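Cytoplasmic protein (Cryptococcus neoformans var. grubii serotype A, PDB 7LPO) probably hydrolyses the beta-glucosidic bond of sterylglucosides, acting as a sterylglucosidase of glycoside hydrolase family 5. Local coordinates at residues Y123-L128 with G256-E261; P451-G456 with K495-E500; D470-I475 with L501-Q506. One frame throughout, in Å; residues are numbered along the deposited sequence.

Overall arrangement
Followed from the N terminus, contact 1 comes first: it closes a long loop by bringing the turn before strand 263-267 back onto helix 118-133. Contacts 2 and 3 open only after it has closed and sit on the opposite side of the chain's centre, their nearest atoms about 17 and about 22 Å from the nearest atoms of contact 1. These two cross, since the chain passes 451-456, 470-475, 495-500 and 501-506 in that order. Both end on helix 490-512, contact 2 bringing the loop after strand 447-449 to it and contact 3 the short helix 471-475. Their centres are about 7 Å apart, and Glu500 of contact 2 is hydrogen-bonded through OE2 to Ile472 N of contact 3.

Contact 1: Y123-L128 with G256-E261; sequences YIIAVL and GDLLDE
Leu258 reaches out from a short 3-10 turn and sets both methyls against helix 118-133, an example of a single hydrophobic side chain joining a connecting segment to a helix. The close part of the meeting is small. CD1 of Leu258 lies 3.7 Å from CB of Leu128, and its other methyl, CD2, settles 3.9 Å from the backbone O of Leu128, so the forked end of one leucine rests against the root of the other. With CG of Leu258 beside its own backbone N (chi1 -62°), CD1 continues the extended line (chi2 171°) while CD2 branches off toward Leu128 O. Leu128 contributes CB to this meeting, while its branched end packs on Val138, Met140 and Ile251. Toward Ile125 the fit slackens: Leu258 CD1 stands 4.2 Å from Ile125 O and 4.4 Å from Ile125 CG2.

The setting is that of a TIM barrel, the fold of the family. Helix 118-133 comes after strand 98-104 and the short helix 105-109, and leads into strand 137-143, while the turn 256-261 runs from helix 232-254 to strand 263-267; strands 137-143 and 263-267 pair in parallel, and Ile251 of helix 232-254 touches Leu128 as well.

Away from the buried leucine the contact changes character. Asp257, exposed like Gly256, makes polar contacts instead: its OD1 forms a salt bridge with Arg129 NH1, from the residue that follows Leu128 on the same helix, whereas the ion pair from its OD2 to Lys132 NZ is long and weak.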
ATOM      1  N   TYR A 123     -14.069  14.835  -9.258  1.00 18.06           N
ATOM      2  CA  TYR A 123     -14.296  13.452  -9.654  1.00 18.51           C
ATOM      3  C   TYR A 123     -14.151  12.522  -8.454  1.00 17.98           C
ATOM      4  O   TYR A 123     -14.991  11.640  -8.233  1.00 14.17           O
ATOM      5  CB  TYR A 123     -13.330  13.035 -10.764  1.00 19.13           C
ATOM      6  CG  TYR A 123     -13.232  11.530 -10.874  1.00 21.02           C
ATOM      7  CD1 TYR A 123     -14.186  10.806 -11.572  1.00 20.99           C
ATOM      8  CD2 TYR A 123     -12.207  10.829 -10.239  1.00 22.83           C
ATOM      9  CE1 TYR A 123     -14.116   9.428 -11.658  1.00 22.28           C
ATOM     10  CE2 TYR A 123     -12.129   9.445 -10.320  1.00 22.75           C
ATOM     11  CZ  TYR A 123     -13.085   8.753 -11.034  1.00 23.03           C
ATOM     12  OH  TYR A 123     -13.021   7.380 -11.122  1.00 23.79           O
ATOM     13  N   ILE A 124     -13.080  12.699  -7.670  1.00 15.30           N
ATOM     14  CA  ILE A 124     -12.883  11.869  -6.481  1.00 16.45           C
ATOM     15  C   ILE A 124     -14.076  11.995  -5.545  1.00 18.06           C
ATOM     16  O   ILE A 124     -14.551  11.003  -4.983  1.00 19.67           O
ATOM     17  CB  ILE A 124     -11.576  12.245  -5.761  1.00 17.96           C
ATOM     18  CG1 ILE A 124     -10.356  11.767  -6.548  1.00 18.40           C
ATOM     19  CG2 ILE A 124     -11.560  11.645  -4.376  1.00 17.57           C
ATOM     20  CD1 ILE A 124      -9.046  12.376  -6.075  1.00 17.91           C
ATOM     21  N   ILE A 125     -14.571  13.217  -5.354  1.00 19.03           N
ATOM     22  CA  ILE A 125     -15.721  13.435  -4.480  1.00 20.07           C
ATOM     23  C   ILE A 125     -16.930  12.666  -4.991  1.00 19.82           C
ATOM     24  O   ILE A 125     -17.667  12.053  -4.211  1.00 20.98           O
ATOM     25  CB  ILE A 125     -16.012  14.943  -4.357  1.00 22.48           C
ATOM     26  CG1 ILE A 125     -15.041  15.560  -3.350  1.00 21.38           C
ATOM     27  CG2 ILE A 125     -17.461  15.184  -3.973  1.00 22.29           C
ATOM     28  CD1 ILE A 125     -14.938  17.068  -3.437  1.00 20.43           C
ATOM     29  N   ALA A 126     -17.154  12.690  -6.306  1.00 21.80           N
ATOM     30  CA  ALA A 126     -18.256  11.933  -6.888  1.00 20.38           C
ATOM     31  C   ALA A 126     -18.087  10.440  -6.642  1.00 20.63           C
ATOM     32  O   ALA A 126     -19.054   9.742  -6.321  1.00 22.10           O
ATOM     33  CB  ALA A 126     -18.345  12.214  -8.392  1.00 20.27           C
ATOM     34  N   VAL A 127     -16.868   9.925  -6.806  1.00 21.21           N
ATOM     35  CA  VAL A 127     -16.610   8.521  -6.493  1.00 20.01           C
ATOM     36  C   VAL A 127     -16.883   8.248  -5.021  1.00 16.72           C
ATOM     37  O   VAL A 127     -17.530   7.262  -4.664  1.00 19.37           O
ATOM     38  CB  VAL A 127     -15.170   8.136  -6.874  1.00 23.35           C
ATOM     39  CG1 VAL A 127     -14.854   6.716  -6.401  1.00 26.19           C
ATOM     40  CG2 VAL A 127     -14.967   8.273  -8.370  1.00 24.02           C
ATOM     41  N   LEU A 128     -16.413   9.132  -4.141  1.00 17.19           N
ATOM     42  CA  LEU A 128     -16.654   8.932  -2.715  1.00 19.93           C
ATOM     43  C   LEU A 128     -18.146   8.921  -2.400  1.00 21.31           C
ATOM     44  O   LEU A 128     -18.597   8.161  -1.539  1.00 23.04           O
ATOM     45  CB  LEU A 128     -15.940  10.014  -1.907  1.00 19.10           C
ATOM     46  CG  LEU A 128     -14.419   9.952  -2.002  1.00 20.64           C
ATOM     47  CD1 LEU A 128     -13.771  11.116  -1.264  1.00 22.74           C
ATOM     48  CD2 LEU A 128     -13.903   8.601  -1.469  1.00 21.05           C
ATOM     49  N   GLY A 256     -19.092  17.940   2.736  1.00 19.20           N
ATOM     50  CA  GLY A 256     -18.785  17.706   4.141  1.00 20.50           C
ATOM     51  C   GLY A 256     -19.485  16.502   4.723  1.00 22.31           C
ATOM     52  O   GLY A 256     -19.028  15.952   5.738  1.00 23.29           O
ATOM     53  N   ASP A 257     -20.596  16.082   4.119  1.00 26.02           N
ATOM     54  CA  ASP A 257     -21.364  14.926   4.544  1.00 26.55           C
ATOM     55  C   ASP A 257     -20.591  13.621   4.403  1.00 27.51           C
ATOM     56  O   ASP A 257     -20.967  12.627   5.024  1.00 30.36           O
ATOM     57  CB  ASP A 257     -22.625  14.816   3.711  1.00 31.85           C
ATOM     58  CG  ASP A 257     -22.318  14.819   2.204  1.00 42.40           C
ATOM     59  OD1 ASP A 257     -22.135  15.920   1.620  1.00 45.42           O
ATOM     60  OD2 ASP A 257     -22.246  13.718   1.603  1.00 49.26           O
ATOM     61  N   LEU A 258     -19.513  13.623   3.620  1.00 26.41           N
ATOM     62  CA  LEU A 258     -18.705  12.419   3.477  1.00 25.80           C
ATOM     63  C   LEU A 258     -17.844  12.177   4.706  1.00 24.18           C
ATOM     64  O   LEU A 258     -17.464  11.035   4.982  1.00 25.72           O
ATOM     65  CB  LEU A 258     -17.808  12.537   2.247  1.00 26.66           C
ATOM     66  CG  LEU A 258     -18.450  12.665   0.866  1.00 28.67           C
ATOM     67  CD1 LEU A 258     -17.376  12.987  -0.157  1.00 31.91           C
ATOM     68  CD2 LEU A 258     -19.181  11.406   0.503  1.00 27.95           C
ATOM     69  N   LEU A 259     -17.509  13.229   5.440  1.00 22.92           N
ATOM     70  CA  LEU A 259     -16.520  13.096   6.496  1.00 22.30           C
ATOM     71  C   LEU A 259     -17.076  12.267   7.645  1.00 23.90           C
ATOM     72  O   LEU A 259     -18.227  12.441   8.054  1.00 24.49           O
ATOM     73  CB  LEU A 259     -16.094  14.468   6.992  1.00 23.21           C
ATOM     74  CG  LEU A 259     -15.319  15.343   6.009  1.00 26.57           C
ATOM     75  CD1 LEU A 259     -14.914  16.636   6.715  1.00 27.11           C
ATOM     76  CD2 LEU A 259     -14.104  14.655   5.444  1.00 29.00           C
ATOM     77  N   ASP A 260     -16.254  11.328   8.130  1.00 23.06           N
ATOM     78  CA  ASP A 260     -16.534  10.531   9.322  1.00 25.47           C
ATOM     79  C   ASP A 260     -17.584   9.447   9.096  1.00 24.52           C
ATOM     80  O   ASP A 260     -17.413   8.316   9.566  1.00 23.17           O
ATOM     81  CB  ASP A 260     -16.943  11.455  10.476  1.00 26.87           C
ATOM     82  CG  ASP A 260     -15.881  12.501  10.775  1.00 30.24           C
ATOM     83  OD1 ASP A 260     -14.682  12.138  10.742  1.00 29.52           O
ATOM     84  OD2 ASP A 260     -16.233  13.682  11.022  1.00 31.40           O
ATOM     85  N   GLU A 261     -18.659   9.770   8.378  1.00 25.81           N
ATOM     86  CA  GLU A 261     -19.638   8.750   8.027  1.00 25.27           C
ATOM     87  C   GLU A 261     -19.099   7.827   6.942  1.00 25.22           C
ATOM     88  O   GLU A 261     -19.354   6.617   6.961  1.00 28.86           O
ATOM     89  CB  GLU A 261     -20.939   9.405   7.571  1.00 29.40           C
ATOM     90  CG  GLU A 261     -22.003   8.412   7.115  1.00 37.16           C
ATOM     91  CD  GLU A 261     -23.362   9.061   6.877  1.00 45.40           C
ATOM     92  OE1 GLU A 261     -23.448  10.315   6.880  1.00 48.65           O
ATOM     93  OE2 GLU A 261     -24.345   8.315   6.683  1.00 47.58           O
TER

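Contact 2: P451-G456 with K495-E500; sequences PHFYDG and KMIQGE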
ATOM      1  N   PRO A 451       0.366  -0.637   8.901  1.00 16.10           N
ATOM      2  CA  PRO A 451       1.472  -1.256   8.164  1.00 18.40           C
ATOM      3  C   PRO A 451       0.969  -2.044   6.961  1.00 19.60           C
ATOM      4  O   PRO A 451      -0.200  -2.426   6.864  1.00 18.83           O
ATOM      5  CB  PRO A 451       2.109  -2.184   9.201  1.00 19.44           C
ATOM      6  CG  PRO A 451       0.915  -2.649  10.021  1.00 17.40           C
ATOM      7  CD  PRO A 451      -0.005  -1.419  10.098  1.00 15.61           C
ATOM      8  N   HIS A 452       1.883  -2.291   6.030  1.00 19.83           N
ATOM      9  CA  HIS A 452       1.645  -3.228   4.945  1.00 17.59           C
ATOM     10  C   HIS A 452       2.351  -4.543   5.251  1.00 18.05           C
ATOM     11  O   HIS A 452       3.343  -4.581   5.982  1.00 19.43           O
ATOM     12  CB  HIS A 452       2.130  -2.665   3.609  1.00 16.99           C
ATOM     13  CG  HIS A 452       1.485  -1.364   3.238  1.00 18.86           C
ATOM     14  ND1 HIS A 452       1.860  -0.639   2.130  1.00 19.02           N
ATOM     15  CD2 HIS A 452       0.487  -0.661   3.827  1.00 19.25           C
ATOM     16  CE1 HIS A 452       1.132   0.460   2.057  1.00 19.25           C
ATOM     17  NE2 HIS A 452       0.288   0.470   3.072  1.00 18.80           N
ATOM     18  N   PHE A 453       1.807  -5.633   4.720  1.00 17.53           N
ATOM     19  CA  PHE A 453       2.473  -6.922   4.814  1.00 16.48           C
ATOM     20  C   PHE A 453       2.247  -7.718   3.544  1.00 15.48           C
ATOM     21  O   PHE A 453       1.105  -7.879   3.105  1.00 16.55           O
ATOM     22  CB  PHE A 453       1.984  -7.754   5.997  1.00 18.42           C
ATOM     23  CG  PHE A 453       2.627  -9.105   6.054  1.00 22.01           C
ATOM     24  CD1 PHE A 453       3.837  -9.277   6.700  1.00 22.51           C
ATOM     25  CD2 PHE A 453       2.052 -10.195   5.424  1.00 24.12           C
ATOM     26  CE1 PHE A 453       4.452 -10.516   6.735  1.00 22.23           C
ATOM     27  CE2 PHE A 453       2.670 -11.435   5.464  1.00 24.29           C
ATOM     28  CZ  PHE A 453       3.876 -11.585   6.117  1.00 22.45           C
ATOM     29  N   TYR A 454       3.329  -8.243   2.983  1.00 14.36           N
ATOM     30  CA  TYR A 454       3.268  -9.151   1.851  1.00 15.74           C
ATOM     31  C   TYR A 454       4.060 -10.406   2.170  1.00 16.82           C
ATOM     32  O   TYR A 454       5.137 -10.331   2.764  1.00 16.12           O
ATOM     33  CB  TYR A 454       3.827  -8.505   0.578  1.00 14.76           C
ATOM     34  CG  TYR A 454       2.910  -7.461  -0.009  1.00 15.90           C
ATOM     35  CD1 TYR A 454       1.917  -7.809  -0.910  1.00 18.42           C
ATOM     36  CD2 TYR A 454       3.036  -6.124   0.343  1.00 14.37           C
ATOM     37  CE1 TYR A 454       1.067  -6.858  -1.438  1.00 18.76           C
ATOM     38  CE2 TYR A 454       2.200  -5.171  -0.186  1.00 14.35           C
ATOM     39  CZ  TYR A 454       1.217  -5.545  -1.076  1.00 16.42           C
ATOM     40  OH  TYR A 454       0.390  -4.595  -1.621  1.00 17.70           O
ATOM     41  N   ASP A 455       3.509 -11.558   1.783  1.00 19.55           N
ATOM     42  CA  ASP A 455       4.271 -12.792   1.652  1.00 16.94           C
ATOM     43  C   ASP A 455       5.309 -12.565   0.555  1.00 17.90           C
ATOM     44  O   ASP A 455       5.047 -12.811  -0.632  1.00 16.97           O
ATOM     45  CB  ASP A 455       3.329 -13.949   1.337  1.00 18.85           C
ATOM     46  CG  ASP A 455       4.057 -15.266   1.101  1.00 22.41           C
ATOM     47  OD1 ASP A 455       5.308 -15.305   1.095  1.00 23.49           O
ATOM     48  OD2 ASP A 455       3.350 -16.267   0.903  1.00 24.13           O
ATOM     49  N   GLY A 456       6.487 -12.083   0.962  1.00 16.45           N
ATOM     50  CA  GLY A 456       7.472 -11.616  -0.000  1.00 17.01           C
ATOM     51  C   GLY A 456       7.998 -12.708  -0.911  1.00 17.86           C
ATOM     52  O   GLY A 456       8.220 -12.478  -2.101  1.00 15.09           O
ATOM     53  N   LYS A 495       1.072 -21.056   9.860  1.00 19.14           N
ATOM     54  CA  LYS A 495       1.266 -20.623  11.240  1.00 22.14           C
ATOM     55  C   LYS A 495       2.366 -19.578  11.330  1.00 20.66           C
ATOM     56  O   LYS A 495       2.271 -18.626  12.113  1.00 20.73           O
ATOM     57  CB  LYS A 495       1.598 -21.830  12.114  1.00 29.01           C
ATOM     58  CG  LYS A 495       1.727 -21.520  13.598  1.00 37.03           C
ATOM     59  CD  LYS A 495       1.928 -22.807  14.403  1.00 42.49           C
ATOM     60  CE  LYS A 495       2.093 -22.533  15.898  1.00 43.56           C
ATOM     61  NZ  LYS A 495       3.273 -23.264  16.470  1.00 42.48           N
ATOM     62  N   MET A 496       3.414 -19.735  10.525  1.00 16.80           N
ATOM     63  CA  MET A 496       4.521 -18.790  10.553  1.00 15.54           C
ATOM     64  C   MET A 496       4.088 -17.416  10.055  1.00 18.43           C
ATOM     65  O   MET A 496       4.409 -16.397  10.680  1.00 14.39           O
ATOM     66  CB  MET A 496       5.674 -19.346   9.718  1.00 17.09           C
ATOM     67  CG  MET A 496       6.914 -18.497   9.732  1.00 21.11           C
ATOM     68  SD  MET A 496       6.896 -17.384   8.334  1.00 31.19           S
ATOM     69  CE  MET A 496       7.256 -18.526   6.996  1.00 24.31           C
ATOM     70  N   ILE A 497       3.328 -17.370   8.954  1.00 14.64           N
ATOM     71  CA  ILE A 497       2.889 -16.085   8.421  1.00 15.48           C
ATOM     72  C   ILE A 497       1.903 -15.422   9.372  1.00 14.58           C
ATOM     73  O   ILE A 497       1.943 -14.206   9.582  1.00 14.56           O
ATOM     74  CB  ILE A 497       2.311 -16.261   7.002  1.00 16.94           C
ATOM     75  CG1 ILE A 497       3.400 -16.870   6.123  1.00 21.83           C
ATOM     76  CG2 ILE A 497       1.816 -14.927   6.454  1.00 15.35           C
ATOM     77  CD1 ILE A 497       3.237 -16.651   4.656  1.00 28.12           C
ATOM     78  N   GLN A 498       1.027 -16.208   9.988  1.00 17.73           N
ATOM     79  CA  GLN A 498       0.150 -15.649  11.009  1.00 15.59           C
ATOM     80  C   GLN A 498       0.963 -15.071  12.162  1.00 17.22           C
ATOM     81  O   GLN A 498       0.582 -14.049  12.748  1.00 17.80           O
ATOM     82  CB  GLN A 498      -0.811 -16.724  11.509  1.00 14.69           C
ATOM     83  CG  GLN A 498      -1.910 -16.206  12.389  1.00 16.54           C
ATOM     84  CD  GLN A 498      -2.881 -17.299  12.779  1.00 20.43           C
ATOM     85  OE1 GLN A 498      -2.715 -17.942  13.805  1.00 21.93           O
ATOM     86  NE2 GLN A 498      -3.892 -17.526  11.947  1.00 21.55           N
ATOM     87  N   GLY A 499       2.084 -15.708  12.500  1.00 16.59           N
ATOM     88  CA  GLY A 499       2.963 -15.148  13.514  1.00 17.27           C
ATOM     89  C   GLY A 499       3.600 -13.837  13.099  1.00 20.58           C
ATOM     90  O   GLY A 499       3.802 -12.950  13.932  1.00 21.35           O
ATOM     91  N   GLU A 500       3.903 -13.687  11.806  1.00 18.93           N
ATOM     92  CA  GLU A 500       4.439 -12.415  11.331  1.00 21.64           C
ATOM     93  C   GLU A 500       3.424 -11.289  11.495  1.00 18.30           C
ATOM     94  O   GLU A 500       3.782 -10.176  11.887  1.00 19.52           O
ATOM     95  CB  GLU A 500       4.869 -12.538   9.870  1.00 26.19           C
ATOM     96  CG  GLU A 500       6.122 -13.375   9.655  1.00 30.35           C
ATOM     97  CD  GLU A 500       6.628 -13.302   8.214  1.00 33.35           C
ATOM     98  OE1 GLU A 500       6.131 -14.057   7.362  1.00 33.80           O
ATOM     99  OE2 GLU A 500       7.528 -12.487   7.934  1.00 35.47           O
TER
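Glu500 and Phe453 meet at about a right angle, a case in which a buried acid lies against an aromatic ring without bonding to it. Followed outward, Glu500 starts with CB 3.8 Å from CE1 of Phe453. CG, held beside the backbone N (chi1 -71°), packs against Asp470 OD1, and the extended chain brings CD to 3.8 Å from Phe453 CE1. The carboxylate stands at 90° to the ring: OE1 comes to the ring's edge, in its plane and 3.6 Å from CZ, while OE2, 3.8 Å from Phe453 CE1, accepts a hydrogen bond from the backbone N of Ile472.

One helical turn earlier, Ile497 uses both branches. Its CG2 lies 3.7 Å from Phe453 CE2, and its CD1 merely packs 3.8 Å from OD2 of Asp455. That aspartate is the N-cap of helix 456-461, its OD2 hydrogen-bonded to Thr458 OG1 and its OD1 to Asn468 ND2.

Loop 451-456 follows strand 447-449 of the TIM barrel. Tyr454 points opposite to Phe453, and its OH bonds Glu521 OE1 and a Tris molecule, probably from the crystallisation liquor, consistent with a pocket on that side.

A carboxylate oxygen at the ring's edge faces the weakly positive C-H rim, probably a mildly favourable arrangement. The bond to Ile472 N, in the first turn of helix 471-475, would probably favour a negative charge on Glu500, whereas Asp470 would tend to oppose it.

Contact 3: D470-I475 with L501-Q506; sequences DAIGVI and LAVLKQ
Ile472 fits against two consecutive residues of helix 490-512 by sending a different branch to each, a clear instance of how the torsions of a beta-branched residue divide its contacts. CG1 lies beside the backbone N (chi1 -75°), and because the chain continues extended, CD1 is carried out to Leu504, where it lies 4.1 Å from both CG and CD2. The same rotation leaves CG2 anti to the backbone N, from where it meets CG1 of Val503 at 3.9 Å.

The two partners present themselves differently. Val503 points its CB toward Ile472 and offers CG1; the two side chains run in opposite directions as they slide past each other. Leu504 does not aim its CB at the isoleucine; the fork at CG does the touching, CG and its branch CD2 both lying against Ile472 CD1, and the two chains cross obliquely. Val503 is partly exposed and also touches Arg476, while Ile472 is buried.

The first turn of helix 471-475 is fixed from its start. Asp470 OD1 accepts from Gly473 N at 3.0 Å, a nearly straight bond (167°) that comes from above the carboxylate plane, and Asp470 OD2 bonds Tyr479 OH.

This is apolar helix-on-helix packing in a TIM-barrel enzyme: a short, N-capped helix directly after strand 467-469, within the long connection between barrel strands 447-449 and 518-522, lies against helix 490-512 of that connection.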
ATOM      1  N   ASP A 470      10.434 -16.885   7.516  1.00 22.13           N
ATOM      2  CA  ASP A 470       9.924 -15.816   8.367  1.00 22.79           C
ATOM      3  C   ASP A 470      10.758 -14.562   8.136  1.00 22.85           C
ATOM      4  O   ASP A 470      11.740 -14.306   8.837  1.00 23.26           O
ATOM      5  CB  ASP A 470       9.963 -16.250   9.825  1.00 25.65           C
ATOM      6  CG  ASP A 470       9.572 -15.132  10.777  1.00 29.49           C
ATOM      7  OD1 ASP A 470       9.052 -14.089  10.314  1.00 31.99           O
ATOM      8  OD2 ASP A 470       9.789 -15.304  11.990  1.00 30.09           O
ATOM      9  N   ALA A 471      10.328 -13.744   7.167  1.00 23.03           N
ATOM     10  CA  ALA A 471      11.135 -12.600   6.745  1.00 25.03           C
ATOM     11  C   ALA A 471      11.204 -11.517   7.819  1.00 24.60           C
ATOM     12  O   ALA A 471      12.235 -10.846   7.966  1.00 25.12           O
ATOM     13  CB  ALA A 471      10.578 -12.017   5.444  1.00 28.51           C
ATOM     14  N   ILE A 472      10.116 -11.304   8.558  1.00 26.04           N
ATOM     15  CA  ILE A 472      10.141 -10.297   9.617  1.00 26.69           C
ATOM     16  C   ILE A 472      11.087 -10.722  10.737  1.00 27.27           C
ATOM     17  O   ILE A 472      11.869  -9.914  11.247  1.00 28.77           O
ATOM     18  CB  ILE A 472       8.716 -10.039  10.140  1.00 29.17           C
ATOM     19  CG1 ILE A 472       7.946  -9.202   9.116  1.00 32.22           C
ATOM     20  CG2 ILE A 472       8.766  -9.364  11.494  1.00 28.97           C
ATOM     21  CD1 ILE A 472       6.589  -8.726   9.582  1.00 35.73           C
ATOM     22  N   GLY A 473      11.035 -11.990  11.139  1.00 27.19           N
ATOM     23  CA  GLY A 473      11.937 -12.455  12.176  1.00 27.04           C
ATOM     24  C   GLY A 473      13.396 -12.367  11.776  1.00 27.33           C
ATOM     25  O   GLY A 473      14.258 -12.105  12.616  1.00 27.30           O
ATOM     26  N   VAL A 474      13.696 -12.602  10.499  1.00 27.34           N
ATOM     27  CA  VAL A 474      15.061 -12.436  10.016  1.00 29.57           C
ATOM     28  C   VAL A 474      15.464 -10.969  10.086  1.00 31.00           C
ATOM     29  O   VAL A 474      16.519 -10.621  10.628  1.00 31.66           O
ATOM     30  CB  VAL A 474      15.189 -12.986   8.584  1.00 29.32           C
ATOM     31  CG1 VAL A 474      16.391 -12.360   7.882  1.00 29.64           C
ATOM     32  CG2 VAL A 474      15.284 -14.503   8.606  1.00 28.28           C
ATOM     33  N   ILE A 475      14.627 -10.090   9.531  1.00 38.86           N
ATOM     34  CA  ILE A 475      14.915  -8.658   9.534  1.00 38.49           C
ATOM     35  C   ILE A 475      15.214  -8.174  10.943  1.00 38.95           C
ATOM     36  O   ILE A 475      16.057  -7.293  11.148  1.00 42.15           O
ATOM     37  CB  ILE A 475      13.734  -7.881   8.929  1.00 37.73           C
ATOM     38  CG1 ILE A 475      13.725  -8.015   7.411  1.00 40.59           C
ATOM     39  CG2 ILE A 475      13.790  -6.432   9.353  1.00 36.62           C
ATOM     40  CD1 ILE A 475      12.361  -7.770   6.806  1.00 42.74           C
ATOM     41  N   LEU A 501       2.155 -11.542  11.183  1.00 20.01           N
ATOM     42  CA  LEU A 501       1.157 -10.495  11.362  1.00 18.05           C
ATOM     43  C   LEU A 501       0.980 -10.149  12.838  1.00 16.94           C
ATOM     44  O   LEU A 501       0.649  -9.008  13.172  1.00 18.23           O
ATOM     45  CB  LEU A 501      -0.178 -10.922  10.753  1.00 20.97           C
ATOM     46  CG  LEU A 501      -0.422 -10.685   9.261  1.00 24.80           C
ATOM     47  CD1 LEU A 501      -0.411  -9.206   8.964  1.00 30.60           C
ATOM     48  CD2 LEU A 501       0.615 -11.414   8.412  1.00 25.64           C
ATOM     49  N   ALA A 502       1.187 -11.116  13.733  1.00 15.14           N
ATOM     50  CA  ALA A 502       1.076 -10.836  15.159  1.00 17.76           C
ATOM     51  C   ALA A 502       2.171  -9.885  15.621  1.00 20.03           C
ATOM     52  O   ALA A 502       1.952  -9.090  16.539  1.00 20.57           O
ATOM     53  CB  ALA A 502       1.136 -12.140  15.962  1.00 19.23           C
ATOM     54  N   VAL A 503       3.352  -9.949  14.998  1.00 24.79           N
ATOM     55  CA  VAL A 503       4.435  -9.036  15.354  1.00 24.05           C
ATOM     56  C   VAL A 503       4.051  -7.600  15.018  1.00 23.40           C
ATOM     57  O   VAL A 503       4.321  -6.670  15.788  1.00 23.90           O
ATOM     58  CB  VAL A 503       5.736  -9.456  14.642  1.00 24.49           C
ATOM     59  CG1 VAL A 503       6.786  -8.352  14.724  1.00 26.93           C
ATOM     60  CG2 VAL A 503       6.271 -10.761  15.231  1.00 21.58           C
ATOM     61  N   LEU A 504       3.413  -7.394  13.867  1.00 20.11           N
ATOM     62  CA  LEU A 504       3.014  -6.045  13.490  1.00 23.14           C
ATOM     63  C   LEU A 504       1.926  -5.521  14.411  1.00 23.73           C
ATOM     64  O   LEU A 504       1.925  -4.338  14.768  1.00 24.92           O
ATOM     65  CB  LEU A 504       2.530  -6.018  12.044  1.00 25.16           C
ATOM     66  CG  LEU A 504       3.547  -6.289  10.941  1.00 26.74           C
ATOM     67  CD1 LEU A 504       2.832  -6.128   9.597  1.00 28.55           C
ATOM     68  CD2 LEU A 504       4.728  -5.369  11.035  1.00 27.55           C
ATOM     69  N   LYS A 505       0.969  -6.378  14.779  1.00 25.41           N
ATOM     70  CA  LYS A 505      -0.030  -5.982  15.764  1.00 27.17           C
ATOM     71  C   LYS A 505       0.644  -5.531  17.053  1.00 26.76           C
ATOM     72  O   LYS A 505       0.243  -4.530  17.660  1.00 28.82           O
ATOM     73  CB  LYS A 505      -0.989  -7.146  16.028  1.00 29.20           C
ATOM     74  CG  LYS A 505      -2.412  -6.731  16.375  1.00 33.89           C
ATOM     75  CD  LYS A 505      -3.321  -7.963  16.526  1.00 37.05           C
ATOM     76  CE  LYS A 505      -4.648  -7.618  17.190  1.00 38.85           C
ATOM     77  NZ  LYS A 505      -5.201  -8.761  17.993  1.00 39.90           N
ATOM     78  N   GLN A 506       1.699  -6.237  17.463  1.00 22.89           N
ATOM     79  CA  GLN A 506       2.363  -5.927  18.723  1.00 23.53           C
ATOM     80  C   GLN A 506       3.130  -4.611  18.654  1.00 22.40           C
ATOM     81  O   GLN A 506       3.210  -3.898  19.658  1.00 25.07           O
ATOM     82  CB  GLN A 506       3.291  -7.079  19.106  1.00 27.48           C
ATOM     83  CG  GLN A 506       3.919  -6.962  20.487  1.00 32.23           C
ATOM     84  CD  GLN A 506       2.912  -7.104  21.612  1.00 35.44           C
ATOM     85  OE1 GLN A 506       1.895  -7.785  21.473  1.00 36.10           O
ATOM     86  NE2 GLN A 506       3.186  -6.446  22.736  1.00 36.96           N
TER